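Side-chain contacts in 2-dehydro-3-deoxy-d-gluconate/2-dehydro-3-deoxy-phosphogluconate aldolase (Picrophilus torridus, PDB 4UXD), which belongs to the dihydrodipicolinate synthetase family of aldolases, built on a parallel beta/alpha barrel and present here as an assembly of four chains: residues H39-Y44 with G285-M290; N170-F175 with L197-F202. One frame throughout, in Å; residues are numbered along the deposited sequence.

Overall arrangement
Following the chain from its N terminus, strand 27-31 leads into the loop carrying 39-44, which runs up to helix 44-56. Contact 1 joins this loop to 285-290, beyond helix 270-279, and so closes a loop of 240 residues that takes in seven of the eight parallel strands. Contact 2 falls entirely within that span: helix 165-174 meets the loop 197-202 after only 21 intervening residues, which contain strand 178-183 and helix 188-195. The two contacts are therefore nested and do not cross. In space the centres of contact 1 and contact 2 are about 37 Å apart, on opposite sides of the chain's centre. The nearest atoms of contact 1 and contact 2 are about 28 Å apart.

Contact 1 (H39-Y44 with G285-M290); sequences HGNIDY and GYRPPM
The guanidinium of R287 meets the backbone carbonyl of G40 at its edge, with G40 O lying about 10° out of the guanidinium plane. Two nitrogens grip this one oxygen side-on: R287 NE at 3.0 Å from G40 O, nearly in line with the carbonyl bond, and R287 NH2 at 3.2 Å from G40 O, on a lone pair. Neither bond is straight, as expected when two donors share an acceptor. The N41 side chain crosses that of R287 at about a right angle, their flat ends turned 78° from each other. R287 reaches the carbonyl with CG anti to its backbone N (chi1 -179°) and a bend at chi3.

In the beta/alpha-barrel fold, this contact joins the loop between strand 27-31 and helix 44-56 to the chain beyond helix 270-279. E78, from helix 76-88, forms a salt bridge to R287 NH2, and the carbonyl of Y73 accepts from R287 NH1; the guanidinium thus has partners on all three nitrogens, which limits its rotation. The R287 side chain also packs on N104 of a second subunit.

The backbones come close as well: G40, which has positive phi, brings its CA to 4.3 Å from R287 CA.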
ATOM      1  N   HIS A  39      -7.592   0.908 -36.166  1.00 45.88           N
ATOM      2  CA  HIS A  39      -8.677   1.676 -35.532  1.00 53.48           C
ATOM      3  C   HIS A  39      -9.114   1.117 -34.157  1.00 48.04           C
ATOM      4  O   HIS A  39     -10.159   1.497 -33.626  1.00 34.22           O
ATOM      5  CB  HIS A  39      -9.876   1.746 -36.483  1.00 58.50           C
ATOM      6  CG  HIS A  39      -9.523   2.269 -37.841  1.00 75.68           C
ATOM      7  ND1 HIS A  39     -10.013   1.720 -39.008  1.00 65.62           N
ATOM      8  CD2 HIS A  39      -8.702   3.282 -38.216  1.00 49.11           C
ATOM      9  CE1 HIS A  39      -9.515   2.376 -40.043  1.00 65.90           C
ATOM     10  NE2 HIS A  39      -8.714   3.326 -39.587  1.00 56.22           N
ATOM     11  N   GLY A  40      -8.302   0.238 -33.575  1.00 42.22           N
ATOM     12  CA  GLY A  40      -8.589  -0.315 -32.261  1.00 39.64           C
ATOM     13  C   GLY A  40      -9.859  -1.153 -32.156  1.00 35.40           C
ATOM     14  O   GLY A  40     -10.443  -1.248 -31.077  1.00 37.43           O
ATOM     15  N   ASN A  41     -10.294  -1.740 -33.270  1.00 32.76           N
ATOM     16  CA  ASN A  41     -11.378  -2.718 -33.267  1.00 31.40           C
ATOM     17  C   ASN A  41     -10.807  -4.090 -33.571  1.00 28.07           C
ATOM     18  O   ASN A  41      -9.715  -4.192 -34.120  1.00 23.26           O
ATOM     19  CB  ASN A  41     -12.454  -2.365 -34.293  1.00 35.15           C
ATOM     20  CG  ASN A  41     -12.935  -0.939 -34.169  1.00 39.51           C
ATOM     21  OD1 ASN A  41     -12.945  -0.191 -35.147  1.00 53.21           O
ATOM     22  ND2 ASN A  41     -13.328  -0.547 -32.967  1.00 42.00           N
ATOM     23  N   ILE A  42     -11.547  -5.146 -33.237  1.00 25.08           N
ATOM     24  CA  ILE A  42     -11.000  -6.486 -33.322  1.00 24.98           C
ATOM     25  C   ILE A  42     -10.716  -6.877 -34.774  1.00 35.35           C
ATOM     26  O   ILE A  42     -11.598  -6.837 -35.636  1.00 27.22           O
ATOM     27  CB  ILE A  42     -11.929  -7.518 -32.680  1.00 26.17           C
ATOM     28  CG1 ILE A  42     -12.155  -7.157 -31.216  1.00 28.49           C
ATOM     29  CG2 ILE A  42     -11.327  -8.932 -32.801  1.00 36.64           C
ATOM     30  CD1 ILE A  42     -12.984  -8.154 -30.431  1.00 26.01           C
ATOM     31  N   ASP A  43      -9.460  -7.248 -35.009  1.00 32.43           N
ATOM     32  CA  ASP A  43      -8.972  -7.701 -36.300  1.00 35.27           C
ATOM     33  C   ASP A  43      -9.057  -9.223 -36.363  1.00 33.46           C
ATOM     34  O   ASP A  43      -8.163  -9.923 -35.887  1.00 33.02           O
ATOM     35  CB  ASP A  43      -7.533  -7.209 -36.512  1.00 43.41           C
ATOM     36  CG  ASP A  43      -6.923  -7.687 -37.823  1.00 40.35           C
ATOM     37  OD1 ASP A  43      -7.617  -8.348 -38.616  1.00 45.78           O
ATOM     38  OD2 ASP A  43      -5.737  -7.386 -38.057  1.00 35.67           O
ATOM     39  N   TYR A  44     -10.133  -9.727 -36.962  1.00 35.24           N
ATOM     40  CA  TYR A  44     -10.429 -11.156 -36.922  1.00 37.05           C
ATOM     41  C   TYR A  44      -9.513 -11.965 -37.823  1.00 29.24           C
ATOM     42  O   TYR A  44      -9.314 -13.153 -37.613  1.00 30.15           O
ATOM     43  CB  TYR A  44     -11.900 -11.394 -37.284  1.00 40.61           C
ATOM     44  CG  TYR A  44     -12.818 -11.061 -36.127  1.00 37.68           C
ATOM     45  CD1 TYR A  44     -12.942 -11.927 -35.057  1.00 32.58           C
ATOM     46  CD2 TYR A  44     -13.523  -9.870 -36.090  1.00 30.60           C
ATOM     47  CE1 TYR A  44     -13.761 -11.627 -33.995  1.00 36.24           C
ATOM     48  CE2 TYR A  44     -14.336  -9.560 -35.029  1.00 28.62           C
ATOM     49  CZ  TYR A  44     -14.455 -10.448 -33.981  1.00 34.00           C
ATOM     50  OH  TYR A  44     -15.273 -10.169 -32.909  1.00 38.07           O
ATOM     51  N   GLY A 285      -3.281  -2.116 -33.915  1.00 37.00           N
ATOM     52  CA  GLY A 285      -3.563  -0.912 -33.162  1.00 35.83           C
ATOM     53  C   GLY A 285      -3.912  -1.104 -31.699  1.00 38.24           C
ATOM     54  O   GLY A 285      -3.775  -2.187 -31.132  1.00 31.77           O
ATOM     55  N   TYR A 286      -4.364  -0.011 -31.095  1.00 30.15           N
ATOM     56  CA  TYR A 286      -4.511   0.079 -29.665  1.00 27.50           C
ATOM     57  C   TYR A 286      -5.752   0.876 -29.294  1.00 34.53           C
ATOM     58  O   TYR A 286      -5.799   2.079 -29.529  1.00 36.29           O
ATOM     59  CB  TYR A 286      -3.271   0.739 -29.059  1.00 29.13           C
ATOM     60  CG  TYR A 286      -1.983   0.030 -29.384  1.00 35.94           C
ATOM     61  CD1 TYR A 286      -1.366   0.207 -30.613  1.00 34.89           C
ATOM     62  CD2 TYR A 286      -1.376  -0.808 -28.461  1.00 29.66           C
ATOM     63  CE1 TYR A 286      -0.198  -0.437 -30.924  1.00 37.96           C
ATOM     64  CE2 TYR A 286      -0.205  -1.463 -28.764  1.00 38.00           C
ATOM     65  CZ  TYR A 286       0.385  -1.267 -29.999  1.00 40.81           C
ATOM     66  OH  TYR A 286       1.562  -1.893 -30.322  1.00 38.01           O
ATOM     67  N   ARG A 287      -6.748   0.212 -28.712  1.00 31.09           N
ATOM     68  CA  ARG A 287      -7.902   0.908 -28.159  1.00 28.06           C
ATOM     69  C   ARG A 287      -7.488   1.602 -26.864  1.00 35.43           C
ATOM     70  O   ARG A 287      -7.066   0.932 -25.913  1.00 33.97           O
ATOM     71  CB  ARG A 287      -9.063  -0.057 -27.890  1.00 25.86           C
ATOM     72  CG  ARG A 287     -10.327   0.625 -27.335  1.00 30.35           C
ATOM     73  CD  ARG A 287     -11.530  -0.327 -27.216  1.00 25.09           C
ATOM     74  NE  ARG A 287     -11.965  -0.847 -28.515  1.00 33.28           N
ATOM     75  CZ  ARG A 287     -13.107  -1.500 -28.724  1.00 30.63           C
ATOM     76  NH1 ARG A 287     -13.954  -1.716 -27.728  1.00 24.58           N
ATOM     77  NH2 ARG A 287     -13.406  -1.932 -29.937  1.00 29.38           N
ATOM     78  N   PRO A 288      -7.576   2.944 -26.826  1.00 31.08           N
ATOM     79  CA  PRO A 288      -7.364   3.629 -25.549  1.00 27.60           C
ATOM     80  C   PRO A 288      -8.142   2.948 -24.425  1.00 31.40           C
ATOM     81  O   PRO A 288      -9.276   2.528 -24.670  1.00 29.06           O
ATOM     82  CB  PRO A 288      -7.891   5.033 -25.815  1.00 37.38           C
ATOM     83  CG  PRO A 288      -7.707   5.238 -27.288  1.00 36.54           C
ATOM     84  CD  PRO A 288      -7.832   3.887 -27.932  1.00 32.09           C
ATOM     85  N   PRO A 289      -7.548   2.826 -23.219  1.00 31.84           N
ATOM     86  CA  PRO A 289      -6.280   3.408 -22.739  1.00 32.33           C
ATOM     87  C   PRO A 289      -4.989   2.708 -23.196  1.00 28.79           C
ATOM     88  O   PRO A 289      -3.917   3.157 -22.819  1.00 31.20           O
ATOM     89  CB  PRO A 289      -6.413   3.300 -21.217  1.00 32.05           C
ATOM     90  CG  PRO A 289      -7.223   2.053 -21.009  1.00 29.76           C
ATOM     91  CD  PRO A 289      -8.160   1.949 -22.205  1.00 28.47           C
ATOM     92  N   MET A 290      -5.074   1.627 -23.963  1.00 33.00           N
ATOM     93  CA  MET A 290      -3.880   1.070 -24.593  1.00 29.54           C
ATOM     94  C   MET A 290      -3.185   2.169 -25.393  1.00 34.14           C
ATOM     95  O   MET A 290      -3.817   3.144 -25.814  1.00 40.88           O
ATOM     96  CB  MET A 290      -4.218  -0.099 -25.535  1.00 31.28           C
ATOM     97  CG  MET A 290      -4.941  -1.264 -24.920  1.00 22.15           C
ATOM     98  SD  MET A 290      -5.580  -2.425 -26.150  1.00 20.75           S
ATOM     99  CE  MET A 290      -4.152  -3.439 -26.508  1.00 23.01           C
TER

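Contact 2 (N170-F175 with L197-F202)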
ATOM      1  N   ASN A 170     -14.197 -23.031   0.163  1.00 30.67           N
ATOM      2  CA  ASN A 170     -15.632 -23.079   0.399  1.00 31.56           C
ATOM      3  C   ASN A 170     -16.423 -23.294  -0.886  1.00 31.82           C
ATOM      4  O   ASN A 170     -17.255 -24.194  -0.956  1.00 36.58           O
ATOM      5  CB  ASN A 170     -16.107 -21.800   1.087  1.00 33.68           C
ATOM      6  CG  ASN A 170     -15.742 -21.761   2.557  1.00 47.77           C
ATOM      7  OD1 ASN A 170     -15.419 -22.789   3.157  1.00 37.16           O
ATOM      8  ND2 ASN A 170     -15.806 -20.572   3.150  1.00 49.77           N
ATOM      9  N   LEU A 171     -16.169 -22.474  -1.900  1.00 32.92           N
ATOM     10  CA  LEU A 171     -16.893 -22.593  -3.156  1.00 35.72           C
ATOM     11  C   LEU A 171     -16.636 -23.948  -3.805  1.00 36.37           C
ATOM     12  O   LEU A 171     -17.509 -24.510  -4.493  1.00 32.46           O
ATOM     13  CB  LEU A 171     -16.491 -21.479  -4.121  1.00 31.46           C
ATOM     14  CG  LEU A 171     -16.912 -20.057  -3.785  1.00 26.20           C
ATOM     15  CD1 LEU A 171     -16.013 -19.098  -4.550  1.00 29.44           C
ATOM     16  CD2 LEU A 171     -18.377 -19.829  -4.137  1.00 26.09           C
ATOM     17  N   LYS A 172     -15.428 -24.457  -3.587  1.00 33.94           N
ATOM     18  CA  LYS A 172     -15.023 -25.727  -4.158  1.00 38.39           C
ATOM     19  C   LYS A 172     -16.006 -26.811  -3.731  1.00 39.63           C
ATOM     20  O   LYS A 172     -16.608 -27.495  -4.571  1.00 36.78           O
ATOM     21  CB  LYS A 172     -13.598 -26.085  -3.724  1.00 29.76           C
ATOM     22  CG  LYS A 172     -13.025 -27.301  -4.446  1.00 37.18           C
ATOM     23  CD  LYS A 172     -11.703 -27.721  -3.839  1.00 40.71           C
ATOM     24  CE  LYS A 172     -11.384 -29.169  -4.141  1.00 41.93           C
ATOM     25  NZ  LYS A 172     -10.038 -29.542  -3.613  1.00 44.92           N
ATOM     26  N   SER A 173     -16.188 -26.934  -2.421  1.00 31.96           N
ATOM     27  CA  SER A 173     -17.029 -27.981  -1.857  1.00 30.43           C
ATOM     28  C   SER A 173     -18.508 -27.790  -2.173  1.00 36.33           C
ATOM     29  O   SER A 173     -19.244 -28.765  -2.259  1.00 65.13           O
ATOM     30  CB  SER A 173     -16.836 -28.057  -0.341  1.00 34.06           C
ATOM     31  OG  SER A 173     -17.218 -26.851   0.289  1.00 32.64           O
ATOM     32  N   GLU A 174     -18.944 -26.547  -2.355  1.00 40.13           N
ATOM     33  CA  GLU A 174     -20.365 -26.243  -2.569  1.00 36.14           C
ATOM     34  C   GLU A 174     -20.794 -26.339  -4.044  1.00 38.70           C
ATOM     35  O   GLU A 174     -21.989 -26.380  -4.339  1.00 36.61           O
ATOM     36  CB  GLU A 174     -20.676 -24.846  -2.027  1.00 31.36           C
ATOM     37  CG  GLU A 174     -22.151 -24.494  -1.935  1.00 44.35           C
ATOM     38  CD  GLU A 174     -22.395 -23.118  -1.306  1.00 62.38           C
ATOM     39  OE1 GLU A 174     -21.429 -22.526  -0.771  1.00 49.17           O
ATOM     40  OE2 GLU A 174     -23.551 -22.629  -1.353  1.00 59.97           O
ATOM     41  N   PHE A 175     -19.832 -26.368  -4.965  1.00 37.62           N
ATOM     42  CA  PHE A 175     -20.144 -26.487  -6.390  1.00 34.88           C
ATOM     43  C   PHE A 175     -19.078 -27.289  -7.091  1.00 30.42           C
ATOM     44  O   PHE A 175     -17.934 -26.856  -7.213  1.00 39.92           O
ATOM     45  CB  PHE A 175     -20.286 -25.111  -7.055  1.00 35.31           C
ATOM     46  CG  PHE A 175     -21.239 -24.199  -6.351  1.00 34.79           C
ATOM     47  CD1 PHE A 175     -22.602 -24.301  -6.566  1.00 32.39           C
ATOM     48  CD2 PHE A 175     -20.772 -23.244  -5.459  1.00 40.54           C
ATOM     49  CE1 PHE A 175     -23.486 -23.463  -5.907  1.00 37.10           C
ATOM     50  CE2 PHE A 175     -21.651 -22.400  -4.791  1.00 34.14           C
ATOM     51  CZ  PHE A 175     -23.010 -22.510  -5.018  1.00 34.80           C
ATOM     52  N   LEU A 197      -5.237 -26.730  -2.154  1.00 34.24           N
ATOM     53  CA  LEU A 197      -6.589 -27.071  -2.595  1.00 34.47           C
ATOM     54  C   LEU A 197      -6.533 -28.009  -3.794  1.00 38.94           C
ATOM     55  O   LEU A 197      -7.566 -28.433  -4.319  1.00 46.21           O
ATOM     56  CB  LEU A 197      -7.385 -25.809  -2.982  1.00 32.95           C
ATOM     57  CG  LEU A 197      -7.511 -24.660  -1.980  1.00 40.50           C
ATOM     58  CD1 LEU A 197      -8.257 -23.516  -2.623  1.00 41.42           C
ATOM     59  CD2 LEU A 197      -8.214 -25.093  -0.710  1.00 36.55           C
ATOM     60  N   SER A 198      -5.324 -28.321  -4.241  1.00 34.73           N
ATOM     61  CA  SER A 198      -5.152 -29.140  -5.431  1.00 43.19           C
ATOM     62  C   SER A 198      -5.690 -30.563  -5.219  1.00 42.16           C
ATOM     63  O   SER A 198      -5.533 -31.148  -4.139  1.00 40.47           O
ATOM     64  CB  SER A 198      -3.671 -29.178  -5.827  1.00 31.15           C
ATOM     65  OG  SER A 198      -3.499 -29.489  -7.192  1.00 46.30           O
ATOM     66  N   ASP A 199      -6.351 -31.095  -6.244  1.00 37.86           N
ATOM     67  CA  ASP A 199      -6.684 -32.515  -6.287  1.00 48.01           C
ATOM     68  C   ASP A 199      -7.003 -32.942  -7.725  1.00 47.35           C
ATOM     69  O   ASP A 199      -6.600 -32.284  -8.687  1.00 53.88           O
ATOM     70  CB  ASP A 199      -7.851 -32.842  -5.330  1.00 52.09           C
ATOM     71  CG  ASP A 199      -9.207 -32.419  -5.867  1.00 52.59           C
ATOM     72  OD1 ASP A 199      -9.643 -32.958  -6.905  1.00 58.05           O
ATOM     73  OD2 ASP A 199      -9.864 -31.576  -5.225  1.00 57.51           O
ATOM     74  N   ASP A 200      -7.733 -34.040  -7.872  1.00 49.36           N
ATOM     75  CA  ASP A 200      -7.914 -34.653  -9.182  1.00 49.96           C
ATOM     76  C   ASP A 200      -8.990 -33.954 -10.017  1.00 53.43           C
ATOM     77  O   ASP A 200      -8.939 -33.989 -11.248  1.00 40.86           O
ATOM     78  CB  ASP A 200      -8.231 -36.138  -9.012  1.00 63.37           C
ATOM     79  CG  ASP A 200      -7.089 -36.904  -8.347  1.00 84.02           C
ATOM     80  OD1 ASP A 200      -6.103 -37.224  -9.049  1.00 83.10           O
ATOM     81  OD2 ASP A 200      -7.169 -37.180  -7.127  1.00 81.37           O
ATOM     82  N   ASP A 201      -9.940 -33.301  -9.348  1.00 59.39           N
ATOM     83  CA  ASP A 201     -10.954 -32.480 -10.016  1.00 55.07           C
ATOM     84  C   ASP A 201     -10.795 -30.991  -9.674  1.00 54.01           C
ATOM     85  O   ASP A 201     -11.752 -30.210  -9.766  1.00 42.85           O
ATOM     86  CB  ASP A 201     -12.356 -32.964  -9.638  1.00 60.75           C
ATOM     87  CG  ASP A 201     -12.907 -33.987 -10.621  1.00 83.09           C
ATOM     88  OD1 ASP A 201     -12.705 -33.817 -11.845  1.00 68.64           O
ATOM     89  OD2 ASP A 201     -13.548 -34.963 -10.167  1.00 91.60           O
ATOM     90  N   PHE A 202      -9.581 -30.600  -9.292  1.00 51.15           N
ATOM     91  CA  PHE A 202      -9.291 -29.199  -9.006  1.00 42.89           C
ATOM     92  C   PHE A 202      -7.846 -28.831  -9.386  1.00 39.18           C
ATOM     93  O   PHE A 202      -6.877 -29.255  -8.739  1.00 35.28           O
ATOM     94  CB  PHE A 202      -9.560 -28.892  -7.531  1.00 39.94           C
ATOM     95  CG  PHE A 202      -9.615 -27.421  -7.219  1.00 40.20           C
ATOM     96  CD1 PHE A 202     -10.757 -26.686  -7.489  1.00 43.33           C
ATOM     97  CD2 PHE A 202      -8.520 -26.770  -6.665  1.00 38.35           C
ATOM     98  CE1 PHE A 202     -10.811 -25.329  -7.208  1.00 43.48           C
ATOM     99  CE2 PHE A 202      -8.567 -25.423  -6.388  1.00 38.50           C
ATOM    100  CZ  PHE A 202      -9.718 -24.700  -6.660  1.00 40.99           C
TER
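On the outer side of the beta/alpha barrel, helix 165-174 packs against the loop that leads from helix 188-195 into strand 203-206, and K172 spans the gap. At the loop end, D199 to F202 form a type I beta turn. The D199 side chain fits an Asx turn through OD1, but the separation of 2.5 Å between D201 N and D199 OD1 is unusually short and makes that bond doubtful. The other carboxylate oxygen faces the helix: K172 NZ lies 2.6 Å from D199 OD2 in a salt bridge, approaching nearly along the C-O axis. The same ammonium donates to the backbone, with K172 NZ 2.8 Å from L197 O and tilted 27° from that carbonyl plane. Two acceptors from one loop therefore fix the lysine end.

Its aliphatic part runs across F202. With CG anti to the backbone N (chi1 -171°) and the chain extended beyond it, K172 CD sits 4.1 Å from the F202 ring centroid, 17° off the ring normal, a CH-pi contact over one face. The ring also packs on V168 of the helix and on V178 and V181 of strand 178-183. Toward the ring's rim, K172 CG approaches F202 CD1 to 3.8 Å.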